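Local coordinates for alanine dehydrogenase (Archaeoglobus fulgidus, PDB 1OMO), which catalyses the NAD-dependent oxidative deamination of alanine to pyruvate and the reverse reductive amination, working as a homodimer, at residues A[55-60]-A[88-93]; A[17-22]-A[305-310]. All coordinates share one frame; numbering follows the deposited sequence.

Contact 1. Residues A[55-60]-A[88-93]; sequences PAHLMG and NSPETG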
loop_
_atom_site.group_PDB
_atom_site.type_symbol
_atom_site.label_atom_id
_atom_site.label_comp_id
_atom_site.label_asym_id
_atom_site.label_seq_id
_atom_site.Cartn_x
_atom_site.Cartn_y
_atom_site.Cartn_z
ATOM N N PRO A 55 4.347 -3.200 -1.397
ATOM C CA PRO A 55 3.803 -4.198 -2.340
ATOM C C PRO A 55 4.853 -4.794 -3.253
ATOM O O PRO A 55 5.837 -4.148 -3.551
ATOM C CB PRO A 55 2.770 -3.395 -3.133
ATOM C CG PRO A 55 3.448 -2.070 -3.245
ATOM C CD PRO A 55 4.072 -1.830 -1.874
ATOM N N ALA A 56 4.641 -6.025 -3.694
ATOM C CA ALA A 56 5.583 -6.687 -4.595
ATOM C C ALA A 56 4.979 -7.877 -5.329
ATOM O O ALA A 56 4.053 -8.509 -4.853
ATOM C CB ALA A 56 6.823 -7.139 -3.829
ATOM N N HIS A 57 5.544 -8.197 -6.476
ATOM C CA HIS A 57 5.096 -9.309 -7.279
ATOM C C HIS A 57 6.304 -10.107 -7.789
ATOM O O HIS A 57 7.230 -9.520 -8.404
ATOM C CB HIS A 57 4.309 -8.767 -8.471
ATOM C CG HIS A 57 3.924 -9.806 -9.478
ATOM N ND1 HIS A 57 3.739 -9.510 -10.811
ATOM C CD2 HIS A 57 3.673 -11.129 -9.353
ATOM C CE1 HIS A 57 3.398 -10.607 -11.463
ATOM N NE2 HIS A 57 3.353 -11.605 -10.601
ATOM N N LEU A 58 6.300 -11.420 -7.517
ATOM C CA LEU A 58 7.348 -12.342 -8.002
ATOM C C LEU A 58 7.048 -13.766 -7.550
ATOM O O LEU A 58 6.161 -13.998 -6.715
ATOM C CB LEU A 58 8.742 -11.959 -7.498
ATOM C CG LEU A 58 9.037 -12.443 -6.075
ATOM C CD1 LEU A 58 10.541 -12.281 -5.728
ATOM C CD2 LEU A 58 8.159 -11.647 -5.120
ATOM N N MET A 59 7.787 -14.720 -8.105
ATOM C CA MET A 59 7.618 -16.112 -7.743
ATOM C C MET A 59 6.180 -16.576 -7.846
ATOM O O MET A 59 5.789 -17.524 -7.183
ATOM C CB MET A 59 8.122 -16.344 -6.316
ATOM C CG MET A 59 9.517 -15.811 -6.092
ATOM S SD MET A 59 10.006 -15.995 -4.403
ATOM C CE MET A 59 11.757 -16.193 -4.581
ATOM N N GLY A 60 5.391 -15.894 -8.656
ATOM C CA GLY A 60 4.023 -16.303 -8.843
ATOM C C GLY A 60 2.978 -15.743 -7.908
ATOM O O GLY A 60 1.805 -16.116 -8.005
ATOM N N ASN A 88 -1.897 -12.226 -2.468
ATOM C CA ASN A 88 -2.913 -12.361 -3.521
ATOM C C ASN A 88 -2.480 -13.222 -4.695
ATOM O O ASN A 88 -1.307 -13.551 -4.853
ATOM C CB ASN A 88 -3.307 -10.996 -4.085
ATOM C CG ASN A 88 -3.728 -9.996 -3.003
ATOM O OD1 ASN A 88 -2.936 -9.637 -2.116
ATOM N ND2 ASN A 88 -4.976 -9.537 -3.078
ATOM N N SER A 89 -3.453 -13.579 -5.527
ATOM C CA SER A 89 -3.181 -14.353 -6.737
ATOM C C SER A 89 -3.016 -13.354 -7.878
ATOM O O SER A 89 -3.867 -12.503 -8.078
ATOM C CB SER A 89 -4.350 -15.285 -7.056
ATOM O OG SER A 89 -4.366 -15.632 -8.433
ATOM N N PRO A 90 -1.919 -13.434 -8.634
ATOM C CA PRO A 90 -1.783 -12.474 -9.729
ATOM C C PRO A 90 -2.778 -12.725 -10.893
ATOM O O PRO A 90 -3.024 -11.828 -11.706
ATOM C CB PRO A 90 -0.327 -12.650 -10.169
ATOM C CG PRO A 90 0.366 -13.188 -8.944
ATOM C CD PRO A 90 -0.668 -14.185 -8.440
ATOM N N GLU A 91 -3.350 -13.920 -10.987
ATOM C CA GLU A 91 -4.279 -14.195 -12.084
ATOM C C GLU A 91 -5.702 -13.740 -11.806
ATOM O O GLU A 91 -6.436 -13.402 -12.744
ATOM C CB GLU A 91 -4.307 -15.688 -12.427
ATOM C CG GLU A 91 -3.143 -16.161 -13.299
ATOM C CD GLU A 91 -1.804 -16.101 -12.578
ATOM O OE1 GLU A 91 -1.659 -16.752 -11.511
ATOM O OE2 GLU A 91 -0.889 -15.400 -13.078
ATOM N N THR A 92 -6.092 -13.708 -10.531
ATOM C CA THR A 92 -7.451 -13.310 -10.150
ATOM C C THR A 92 -7.520 -12.127 -9.173
ATOM O O THR A 92 -8.598 -11.582 -8.933
ATOM C CB THR A 92 -8.162 -14.475 -9.482
ATOM O OG1 THR A 92 -7.458 -14.817 -8.279
ATOM C CG2 THR A 92 -8.187 -15.690 -10.404
ATOM N N GLY A 93 -6.369 -11.760 -8.593
ATOM C CA GLY A 93 -6.302 -10.666 -7.631
ATOM C C GLY A 93 -6.856 -11.077 -6.278
ATOM O O GLY A 93 -6.839 -10.316 -5.317
#

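Contact 2. Residues A[17-22]-A[305-310]; sequences MDEAMN and YENALS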
loop_
_atom_site.group_PDB
_atom_site.type_symbol
_atom_site.label_atom_id
_atom_site.label_comp_id
_atom_site.label_asym_id
_atom_site.label_seq_id
_atom_site.Cartn_x
_atom_site.Cartn_y
_atom_site.Cartn_z
ATOM N N MET A 17 14.687 -20.953 8.772
ATOM C CA MET A 17 15.607 -19.877 8.447
ATOM C C MET A 17 16.212 -20.254 7.107
ATOM O O MET A 17 16.479 -19.398 6.281
ATOM C CB MET A 17 16.717 -19.748 9.491
ATOM C CG MET A 17 17.898 -18.832 9.035
ATOM S SD MET A 17 17.373 -17.178 8.574
ATOM C CE MET A 17 17.300 -16.290 10.131
ATOM N N ASP A 18 16.422 -21.548 6.891
ATOM C CA ASP A 18 16.970 -21.999 5.625
ATOM C C ASP A 18 15.973 -21.725 4.505
ATOM O O ASP A 18 16.348 -21.238 3.452
ATOM C CB ASP A 18 17.311 -23.491 5.697
ATOM C CG ASP A 18 18.667 -23.743 6.340
ATOM O OD1 ASP A 18 18.726 -24.472 7.345
ATOM O OD2 ASP A 18 19.678 -23.213 5.834
ATOM N N GLU A 19 14.698 -22.021 4.727
ATOM C CA GLU A 19 13.709 -21.752 3.688
ATOM C C GLU A 19 13.729 -20.246 3.398
ATOM O O GLU A 19 13.747 -19.826 2.251
ATOM C CB GLU A 19 12.307 -22.165 4.143
ATOM C CG GLU A 19 12.057 -23.662 4.153
ATOM C CD GLU A 19 10.678 -23.990 4.690
ATOM O OE1 GLU A 19 10.356 -23.509 5.812
ATOM O OE2 GLU A 19 9.928 -24.724 3.991
ATOM N N ALA A 20 13.757 -19.449 4.462
ATOM C CA ALA A 20 13.773 -17.990 4.339
ATOM C C ALA A 20 14.992 -17.545 3.542
ATOM O O ALA A 20 14.885 -16.659 2.694
ATOM C CB ALA A 20 13.788 -17.332 5.743
ATOM N N MET A 21 16.141 -18.165 3.815
ATOM C CA MET A 21 17.371 -17.821 3.105
ATOM C C MET A 21 17.323 -18.138 1.622
ATOM O O MET A 21 17.806 -17.355 0.794
ATOM C CB MET A 21 18.595 -18.505 3.740
ATOM C CG MET A 21 19.118 -17.755 4.986
ATOM S SD MET A 21 20.315 -18.602 6.044
ATOM C CE MET A 21 21.774 -18.211 5.162
ATOM N N ASN A 22 16.732 -19.276 1.278
ATOM C CA ASN A 22 16.633 -19.638 -0.126
ATOM C C ASN A 22 15.710 -18.703 -0.878
ATOM O O ASN A 22 16.008 -18.333 -2.007
ATOM C CB ASN A 22 16.129 -21.068 -0.281
ATOM C CG ASN A 22 17.212 -22.081 -0.034
ATOM O OD1 ASN A 22 16.934 -23.247 0.267
ATOM N ND2 ASN A 22 18.467 -21.646 -0.162
ATOM N N TYR A 305 2.615 -19.538 3.145
ATOM C CA TYR A 305 1.283 -19.895 2.650
ATOM C C TYR A 305 1.215 -21.360 2.168
ATOM O O TYR A 305 0.322 -22.092 2.557
ATOM C CB TYR A 305 0.823 -18.924 1.538
ATOM C CG TYR A 305 -0.522 -19.283 0.916
ATOM C CD1 TYR A 305 -0.600 -19.728 -0.398
ATOM C CD2 TYR A 305 -1.707 -19.235 1.664
ATOM C CE1 TYR A 305 -1.823 -20.128 -0.972
ATOM C CE2 TYR A 305 -2.930 -19.628 1.104
ATOM C CZ TYR A 305 -2.976 -20.078 -0.220
ATOM O OH TYR A 305 -4.156 -20.472 -0.782
ATOM N N GLU A 306 2.166 -21.787 1.352
ATOM C CA GLU A 306 2.175 -23.155 0.848
ATOM C C GLU A 306 2.433 -24.141 1.973
ATOM O O GLU A 306 1.863 -25.225 1.983
ATOM C CB GLU A 306 3.206 -23.292 -0.285
ATOM C CG GLU A 306 2.793 -22.452 -1.497
ATOM C CD GLU A 306 3.801 -22.415 -2.614
ATOM O OE1 GLU A 306 3.501 -21.814 -3.660
ATOM O OE2 GLU A 306 4.901 -22.975 -2.459
ATOM N N ASN A 307 3.267 -23.785 2.941
ATOM C CA ASN A 307 3.483 -24.716 4.028
ATOM C C ASN A 307 2.239 -24.781 4.888
ATOM O O ASN A 307 2.003 -25.771 5.564
ATOM C CB ASN A 307 4.664 -24.305 4.884
ATOM C CG ASN A 307 5.982 -24.679 4.264
ATOM O OD1 ASN A 307 6.042 -25.548 3.405
ATOM N ND2 ASN A 307 7.049 -24.037 4.704
ATOM N N ALA A 308 1.455 -23.709 4.880
ATOM C CA ALA A 308 0.242 -23.659 5.658
ATOM C C ALA A 308 -0.809 -24.597 5.028
ATOM O O ALA A 308 -1.513 -25.316 5.749
ATOM C CB ALA A 308 -0.276 -22.227 5.731
ATOM N N LEU A 309 -0.935 -24.597 3.699
ATOM C CA LEU A 309 -1.895 -25.499 3.075
ATOM C C LEU A 309 -1.494 -26.933 3.451
ATOM O O LEU A 309 -2.328 -27.727 3.914
ATOM C CB LEU A 309 -1.868 -25.354 1.575
ATOM C CG LEU A 309 -2.159 -23.923 1.150
ATOM C CD1 LEU A 309 -2.090 -23.847 -0.358
ATOM C CD2 LEU A 309 -3.531 -23.476 1.633
ATOM N N SER A 310 -0.211 -27.244 3.274
ATOM C CA SER A 310 0.325 -28.576 3.573
ATOM C C SER A 310 0.042 -29.120 4.945
ATOM O O SER A 310 -0.249 -30.298 5.074
ATOM C CB SER A 310 1.836 -28.613 3.384
ATOM O OG SER A 310 2.121 -28.512 2.012
#

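Contact 1. Residues A[55-60]-A[88-93]
Gly60 and Pro90 bring the two backbones closest, with 7.0 Å between Gly60 CA and Pro90 CA. One segment ends strand 50-58 of the mixed sheet and the other is mostly the loop between strands 83-88 and 95-100. This sheet belongs to the dimerisation domain, which in this family forms a beta-sandwich with the partner subunit. Residues 59-60 make the turn into strand 61-69. The Pro90 ring fits against this first turn. Its CD packs on the carbonyl of Gly60, 3.2 Å from Gly60 O. Pro90 is also met by the His57 imidazole. The His57 CG lies anti to the backbone N (chi1 173°), and this brings the NE2 end of the ring to Pro90. The side chains cross obliquely, with His57 NE2 3.8 Å from Pro90 CG. On the same imidazole, ND1 is hydrogen-bonded to Gln37 OE1, which is likely to limit rotation of the ring. Phe46 of the second subunit meets His57 edge-to-face and also packs on Pro90, so the dimer interface covers this pair. Gly60 has a positive phi (89°), and at its backbone angles a CB would press on the carbonyl O of Met59. The second turn is closed by the backbone bond from Gly93 N to Ser89 O, 2.7 Å. At its base Asn88 ND2 donates to Gly93 O at 3.0 Å, nearly straight at 175° and from above the carbonyl plane.

Contact 2. Residues A[17-22]-A[305-310]
Glu19 and Asn307 reach for each other from opposite directions and meet through their polar ends. They bridge two helices that stand well apart, with 10.7 Å between Glu19 CA and Asn307 CA. Helix 17-32 and helix 294-311 come from distant parts of the sequence in this two-domain enzyme with a Rossmann-fold NAD domain. Met17, Ala20 and Met21 pack helix 17-32 on helices 102-120 and 135-147, while Tyr305 and Ala308 lay helix 294-311 on strand 3-6 of the mixed sheet. On both Glu19 and Asn307 CG lies anti to the carbonyl carbon. Beyond CG the Glu19 chain runs extended and carries its carboxylate across the gap. The carboxylate and the amide are turned only 21° from each other. Asn307 ND2 donates to Glu19 OE2 at 3.0 Å, and the bond is nearly straight at 168°. It arrives on the syn side of OE2, somewhat out of the carboxylate plane, while OE2 lies close to the amide plane of Asn307. The other oxygen, Glu19 OE1, accepts from the backbone N of Ser16, just ahead of the helix. Asn307 ND2 also donates to the carbonyl O of Leu14. Carboxylate and amide are thus each tied to the chain leading into helix 17-32. With an alanine here in place of Glu19, Asn307 ND2 would probably keep the Leu14 carbonyl but lose its carboxylate mate, and Ser16 N would lose this acceptor. Glu19 OE1 is itself 3.5 Å from Asn307 ND2, farther than OE2.

Contact 1 is partly buried and contact 2 lies at the surface. Their centres are about 17 Å apart and their nearest atoms about 5 Å apart, without touching. Along the chain, contact 1 is nested inside the long loop that contact 2 closes. Contact 1 joins two loop ends of one sheet by van der Waals packing round a proline, and Phe46 of the second subunit packs on its His57-Pro90 pair. Contact 2 joins two helices by a single polar bond, and no other chain touches its segments. The same two helices nevertheless serve both places: Leu58 packs on Ala27 of helix 17-32 and on Val298 of helix 294-311. The helices bridged in contact 2 therefore also line the strand end of contact 1.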